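Local coordinates for dihydropyrimidinase (Dictyostelium discoideum, PDB 2FTW), which catalyses the reversible, zinc-dependent hydrolytic ring opening of dihydropyrimidines, the second step of reductive pyrimidine breakdown, at residues K123-Y128 / L452-G457; D196-G201 / L218-A223. One frame throughout, in Å; residues are numbered along the deposited sequence.

Interaction 1: residues K123-Y128 / L452-G457; sequences KVNCDY and LSCVKG
Where the chain enters strand 127-132 of the (beta-alpha)8 barrel, the loop residues Lys-123 to Asn-125 lie against Cys-454 to Gly-457, which follow the short strand 451-452. Asn-125 is the main side chain here. Its CG sits beside its own backbone N (chi1 -63°). From there chi2 (-74°) turns OD1 of Asn-125 to a point 3.3 Å from CB of Cys-454. The same OD1 lies 3.2 Å from Val-455 O, but both are acceptors, so this is a contact and not a bond. The other half of the amide is taken up elsewhere: ND2 donates to Thr-86 and Asp-83 of helix 82-91, which fixes the way the group is turned.

Lys-456 runs side by side with Lys-123 in the same direction, and NZ of Lys-456 reaches CG of Lys-123 at 3.4 Å. The two NZ atoms, of Lys-123 and Lys-456, stay 5.7 Å apart; Lys-123 forms a salt bridge with Asp-81, while Lys-456 has a long, weak ion pair with Asp-83. A water ties the backbones together, donating to Asn-125 O at 2.7 Å and accepting from Val-455 N at 2.9 Å.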
loop_
_atom_site.group_PDB
_atom_site.type_symbol
_atom_site.label_atom_id
_atom_site.label_comp_id
_atom_site.label_asym_id
_atom_site.label_seq_id
_atom_site.Cartn_x
_atom_site.Cartn_y
_atom_site.Cartn_z
ATOM N N LYS A 123 -37.878 30.604 0.615
ATOM C CA LYS A 123 -38.249 29.404 1.373
ATOM C C LYS A 123 -37.351 29.003 2.547
ATOM O O LYS A 123 -37.837 28.389 3.506
ATOM C CB LYS A 123 -38.343 28.239 0.415
ATOM C CG LYS A 123 -39.612 28.233 -0.401
ATOM C CD LYS A 123 -39.528 27.167 -1.486
ATOM C CE LYS A 123 -40.852 26.480 -1.705
ATOM N NZ LYS A 123 -40.688 25.300 -2.612
ATOM N N VAL A 124 -36.063 29.336 2.479
ATOM C CA VAL A 124 -35.076 28.795 3.425
ATOM C C VAL A 124 -35.286 29.257 4.863
ATOM O O VAL A 124 -35.549 30.430 5.127
ATOM C CB VAL A 124 -33.585 29.093 3.012
ATOM C CG1 VAL A 124 -33.195 28.297 1.761
ATOM C CG2 VAL A 124 -33.339 30.592 2.812
ATOM N N ASN A 125 -35.141 28.307 5.784
ATOM C CA ASN A 125 -35.268 28.550 7.233
ATOM C C ASN A 125 -33.924 28.732 7.931
ATOM O O ASN A 125 -33.862 28.965 9.146
ATOM C CB ASN A 125 -36.017 27.374 7.847
ATOM C CG ASN A 125 -37.421 27.258 7.305
ATOM O OD1 ASN A 125 -38.295 28.050 7.654
ATOM N ND2 ASN A 125 -37.636 26.298 6.424
ATOM N N CYS A 126 -32.849 28.626 7.146
ATOM C CA CYS A 126 -31.475 28.769 7.628
ATOM C C CYS A 126 -30.647 29.294 6.466
ATOM O O CYS A 126 -31.132 29.322 5.334
ATOM C CB CYS A 126 -30.927 27.427 8.128
ATOM S SG CYS A 126 -30.756 26.124 6.860
ATOM N N ASP A 127 -29.425 29.737 6.739
ATOM C CA ASP A 127 -28.568 30.289 5.687
ATOM C C ASP A 127 -28.183 29.218 4.659
ATOM O O ASP A 127 -28.184 28.023 4.959
ATOM C CB ASP A 127 -27.310 30.925 6.277
ATOM C CG ASP A 127 -27.596 32.246 7.000
ATOM O OD1 ASP A 127 -28.786 32.604 7.170
ATOM O OD2 ASP A 127 -26.613 32.921 7.404
ATOM N N TYR A 128 -27.902 29.664 3.435
ATOM C CA TYR A 128 -27.504 28.765 2.368
ATOM C C TYR A 128 -26.527 29.410 1.377
ATOM O O TYR A 128 -26.252 30.604 1.409
ATOM C CB TYR A 128 -28.743 28.246 1.626
ATOM C CG TYR A 128 -29.316 29.243 0.636
ATOM C CD1 TYR A 128 -30.003 30.378 1.074
ATOM C CD2 TYR A 128 -29.152 29.059 -0.734
ATOM C CE1 TYR A 128 -30.512 31.303 0.165
ATOM C CE2 TYR A 128 -29.649 29.975 -1.647
ATOM C CZ TYR A 128 -30.328 31.092 -1.193
ATOM O OH TYR A 128 -30.828 31.981 -2.110
ATOM N N LEU A 452 -40.493 22.199 15.814
ATOM C CA LEU A 452 -39.941 23.253 14.942
ATOM C C LEU A 452 -40.578 24.596 15.254
ATOM O O LEU A 452 -41.765 24.673 15.556
ATOM C CB LEU A 452 -40.135 22.912 13.452
ATOM C CG LEU A 452 -39.294 21.749 12.900
ATOM C CD1 LEU A 452 -39.934 21.109 11.664
ATOM C CD2 LEU A 452 -37.866 22.185 12.583
ATOM N N SER A 453 -39.762 25.645 15.208
ATOM C CA SER A 453 -40.224 27.026 15.305
ATOM C C SER A 453 -39.444 27.846 14.268
ATOM O O SER A 453 -38.781 28.828 14.586
ATOM C CB SER A 453 -40.045 27.572 16.734
ATOM O OG SER A 453 -38.728 27.354 17.242
ATOM N N CYS A 454 -39.525 27.404 13.017
ATOM C CA CYS A 454 -38.840 28.069 11.915
ATOM C C CYS A 454 -39.611 29.287 11.425
ATOM O O CYS A 454 -40.808 29.441 11.700
ATOM C CB CYS A 454 -38.653 27.107 10.748
ATOM S SG CYS A 454 -37.557 25.734 11.091
ATOM N N VAL A 455 -38.905 30.157 10.707
ATOM C CA VAL A 455 -39.542 31.216 9.923
ATOM C C VAL A 455 -39.138 31.081 8.437
ATOM O O VAL A 455 -37.968 31.218 8.078
ATOM C CB VAL A 455 -39.216 32.608 10.503
ATOM C CG1 VAL A 455 -39.669 33.736 9.551
ATOM C CG2 VAL A 455 -39.890 32.766 11.865
ATOM N N LYS A 456 -40.119 30.786 7.593
ATOM C CA LYS A 456 -39.907 30.608 6.148
ATOM C C LYS A 456 -39.286 31.863 5.510
ATOM O O LYS A 456 -39.768 32.969 5.714
ATOM C CB LYS A 456 -41.255 30.270 5.508
ATOM C CG LYS A 456 -41.287 30.112 4.002
ATOM C CD LYS A 456 -42.746 30.109 3.533
ATOM C CE LYS A 456 -42.870 30.361 2.033
ATOM N NZ LYS A 456 -42.403 29.184 1.256
ATOM N N GLY A 457 -38.196 31.681 4.765
ATOM C CA GLY A 457 -37.469 32.793 4.154
ATOM C C GLY A 457 -36.633 33.632 5.109
ATOM O O GLY A 457 -36.210 34.730 4.750
HETATM O O HOH W 1 -36.067 29.837 10.510
#

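Interaction 2: residues D196-G201 / L218-A223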
loop_
_atom_site.group_PDB
_atom_site.type_symbol
_atom_site.label_atom_id
_atom_site.label_comp_id
_atom_site.label_asym_id
_atom_site.label_seq_id
_atom_site.Cartn_x
_atom_site.Cartn_y
_atom_site.Cartn_z
ATOM N N ASP A 196 -18.813 6.117 -20.003
ATOM C CA ASP A 196 -18.897 5.141 -21.096
ATOM C C ASP A 196 -19.144 3.720 -20.613
ATOM O O ASP A 196 -19.899 2.970 -21.226
ATOM C CB ASP A 196 -17.621 5.151 -21.948
ATOM C CG ASP A 196 -17.553 6.344 -22.898
ATOM O OD1 ASP A 196 -18.558 7.081 -23.002
ATOM O OD2 ASP A 196 -16.499 6.517 -23.570
ATOM N N MET A 197 -18.491 3.348 -19.523
ATOM C CA MET A 197 -18.666 2.022 -18.952
ATOM C C MET A 197 -19.995 1.868 -18.186
ATOM O O MET A 197 -20.558 0.784 -18.142
ATOM C CB MET A 197 -17.477 1.704 -18.048
ATOM C CG MET A 197 -16.164 1.553 -18.819
ATOM S SD MET A 197 -16.212 0.101 -19.912
ATOM C CE MET A 197 -16.136 -1.201 -18.709
ATOM N N VAL A 198 -20.478 2.944 -17.577
ATOM C CA VAL A 198 -21.788 2.945 -16.889
ATOM C C VAL A 198 -22.895 2.715 -17.913
ATOM O O VAL A 198 -23.884 2.031 -17.640
ATOM C CB VAL A 198 -22.029 4.301 -16.160
ATOM C CG1 VAL A 198 -23.524 4.520 -15.802
ATOM C CG2 VAL A 198 -21.160 4.395 -14.912
ATOM N N PHE A 199 -22.710 3.312 -19.093
ATOM C CA PHE A 199 -23.643 3.183 -20.222
ATOM C C PHE A 199 -23.638 1.769 -20.823
ATOM O O PHE A 199 -24.698 1.196 -21.121
ATOM C CB PHE A 199 -23.273 4.228 -21.269
ATOM C CG PHE A 199 -24.063 4.150 -22.533
ATOM C CD1 PHE A 199 -23.626 3.350 -23.595
ATOM C CD2 PHE A 199 -25.207 4.921 -22.699
ATOM C CE1 PHE A 199 -24.338 3.297 -24.779
ATOM C CE2 PHE A 199 -25.933 4.873 -23.889
ATOM C CZ PHE A 199 -25.496 4.056 -24.934
ATOM N N GLU A 200 -22.451 1.198 -21.012
ATOM C CA GLU A 200 -22.368 -0.187 -21.498
ATOM C C GLU A 200 -22.885 -1.208 -20.483
ATOM O O GLU A 200 -23.424 -2.245 -20.874
ATOM C CB GLU A 200 -20.937 -0.541 -21.898
ATOM C CG GLU A 200 -20.386 0.282 -23.050
ATOM C CD GLU A 200 -21.132 0.097 -24.348
ATOM O OE1 GLU A 200 -21.768 -0.968 -24.548
ATOM O OE2 GLU A 200 -21.067 1.026 -25.189
ATOM N N GLY A 201 -22.687 -0.927 -19.194
ATOM C CA GLY A 201 -23.157 -1.791 -18.124
ATOM C C GLY A 201 -24.670 -1.747 -17.936
ATOM O O GLY A 201 -25.288 -2.747 -17.564
ATOM N N LEU A 218 -25.110 -3.570 -10.200
ATOM C CA LEU A 218 -24.400 -4.468 -11.112
ATOM C C LEU A 218 -23.986 -3.742 -12.398
ATOM O O LEU A 218 -22.980 -4.075 -13.003
ATOM C CB LEU A 218 -25.259 -5.701 -11.438
ATOM C CG LEU A 218 -25.733 -6.526 -10.236
ATOM C CD1 LEU A 218 -26.784 -7.568 -10.649
ATOM C CD2 LEU A 218 -24.581 -7.194 -9.531
ATOM N N SER A 219 -24.773 -2.747 -12.804
ATOM C CA SER A 219 -24.449 -1.950 -13.977
ATOM C C SER A 219 -23.212 -1.054 -13.752
ATOM O O SER A 219 -22.599 -0.598 -14.723
ATOM C CB SER A 219 -25.652 -1.099 -14.414
ATOM O OG SER A 219 -25.799 0.077 -13.624
ATOM N N ARG A 220 -22.849 -0.817 -12.489
ATOM C CA ARG A 220 -21.848 0.206 -12.149
ATOM C C ARG A 220 -21.027 -0.155 -10.932
ATOM O O ARG A 220 -21.043 0.586 -9.970
ATOM C CB ARG A 220 -22.531 1.533 -11.779
ATOM C CG ARG A 220 -23.493 2.082 -12.756
ATOM C CD ARG A 220 -24.587 2.862 -12.060
ATOM N NE ARG A 220 -24.221 4.261 -11.854
ATOM C CZ ARG A 220 -24.811 5.307 -12.440
ATOM N NH1 ARG A 220 -24.388 6.530 -12.167
ATOM N NH2 ARG A 220 -25.814 5.152 -13.299
ATOM N N PRO A 221 -20.269 -1.256 -10.970
ATOM C CA PRO A 221 -19.501 -1.564 -9.762
ATOM C C PRO A 221 -18.446 -0.489 -9.424
ATOM O O PRO A 221 -18.137 0.372 -10.258
ATOM C CB PRO A 221 -18.834 -2.893 -10.112
ATOM C CG PRO A 221 -18.790 -2.898 -11.567
ATOM C CD PRO A 221 -20.004 -2.215 -12.042
ATOM N N GLU A 222 -17.886 -0.591 -8.218
ATOM C CA GLU A 222 -17.090 0.493 -7.630
ATOM C C GLU A 222 -15.800 0.815 -8.384
ATOM O O GLU A 222 -15.297 1.927 -8.267
ATOM C CB GLU A 222 -16.800 0.229 -6.140
ATOM C CG GLU A 222 -15.943 -0.999 -5.818
ATOM C CD GLU A 222 -15.552 -1.076 -4.340
ATOM O OE1 GLU A 222 -16.388 -1.547 -3.525
ATOM O OE2 GLU A 222 -14.402 -0.677 -4.003
ATOM N N ALA A 223 -15.273 -0.136 -9.161
ATOM C CA ALA A 223 -14.042 0.109 -9.953
ATOM C C ALA A 223 -14.202 1.212 -11.027
ATOM O O ALA A 223 -13.204 1.832 -11.466
ATOM C CB ALA A 223 -13.560 -1.192 -10.591
#
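Gly-201 N donates to Met-197 O at 2.9 Å, an ordinary bond of helix 195-207, and the turn it closes presents Gly-201 to Ser-219 at the end of helix 214-219. With no side chain on Gly-201, the two backbones come close: CA of Gly-201 is 4.3 Å from CA of Ser-219. Across this narrow approach, CB of Ser-219 touches Gly-201 O at 3.6 Å. The hydroxyl does not serve the contact. Ser-219 OG stands between its own backbone N and carbonyl carbon (chi1 80°) and is hydrogen-bonded to His-216 O, within its own helix, while the side chain also packs on Gln-202 and Met-205 further along helix 195-207.

One turn before the glycine, Val-198 meets Arg-220. CG1 of the valine lies over one face of the guanidinium, 3.4 Å above its plane and displaced toward the rim, with NH2 of Arg-220 the nearest atom to Val-198 CG1 at 3.5 Å. The same methyl also lies against the aliphatic stem of the arginine, while CG2 of Val-198 adds a contact at 3.9 Å to CG of Arg-220.

The helix carrying Val-198 also packs against a second subunit, with Met-197 on Ser-238 and Glu-200 on Tyr-175 of that chain. Helix 195-207 follows strand 188-190; Arg-220 NH1 forms a salt bridge with Glu-193, and the side chain of Arg-220 comes near that of His-191, a zinc ligand just past that strand. Arg-220 thus belongs to the surroundings of the binuclear zinc centre of an amidohydrolase (beta-alpha)8 barrel.

How the interactions relate
Interactions 1 and 2 lie on opposite sides of the chain's centre, their own centres 40 Å apart and their nearest atoms about 26 Å apart. In sequence, interaction 2 is nested inside the long loop that interaction 1 closes: 123-128 and 452-457 bring together parts of the chain more than 300 residues apart, whereas only 16 residues separate 196-201 from 218-223. Their relation to the active site differs as well. Interaction 1 lies away from the zinc and substrate-binding residues. In interaction 2, the side chain of Arg-220 comes within about 5 Å of the side chains of His-191 and Asn-346, the latter a probable substrate-binding residue, and about 8 Å from a zinc ion.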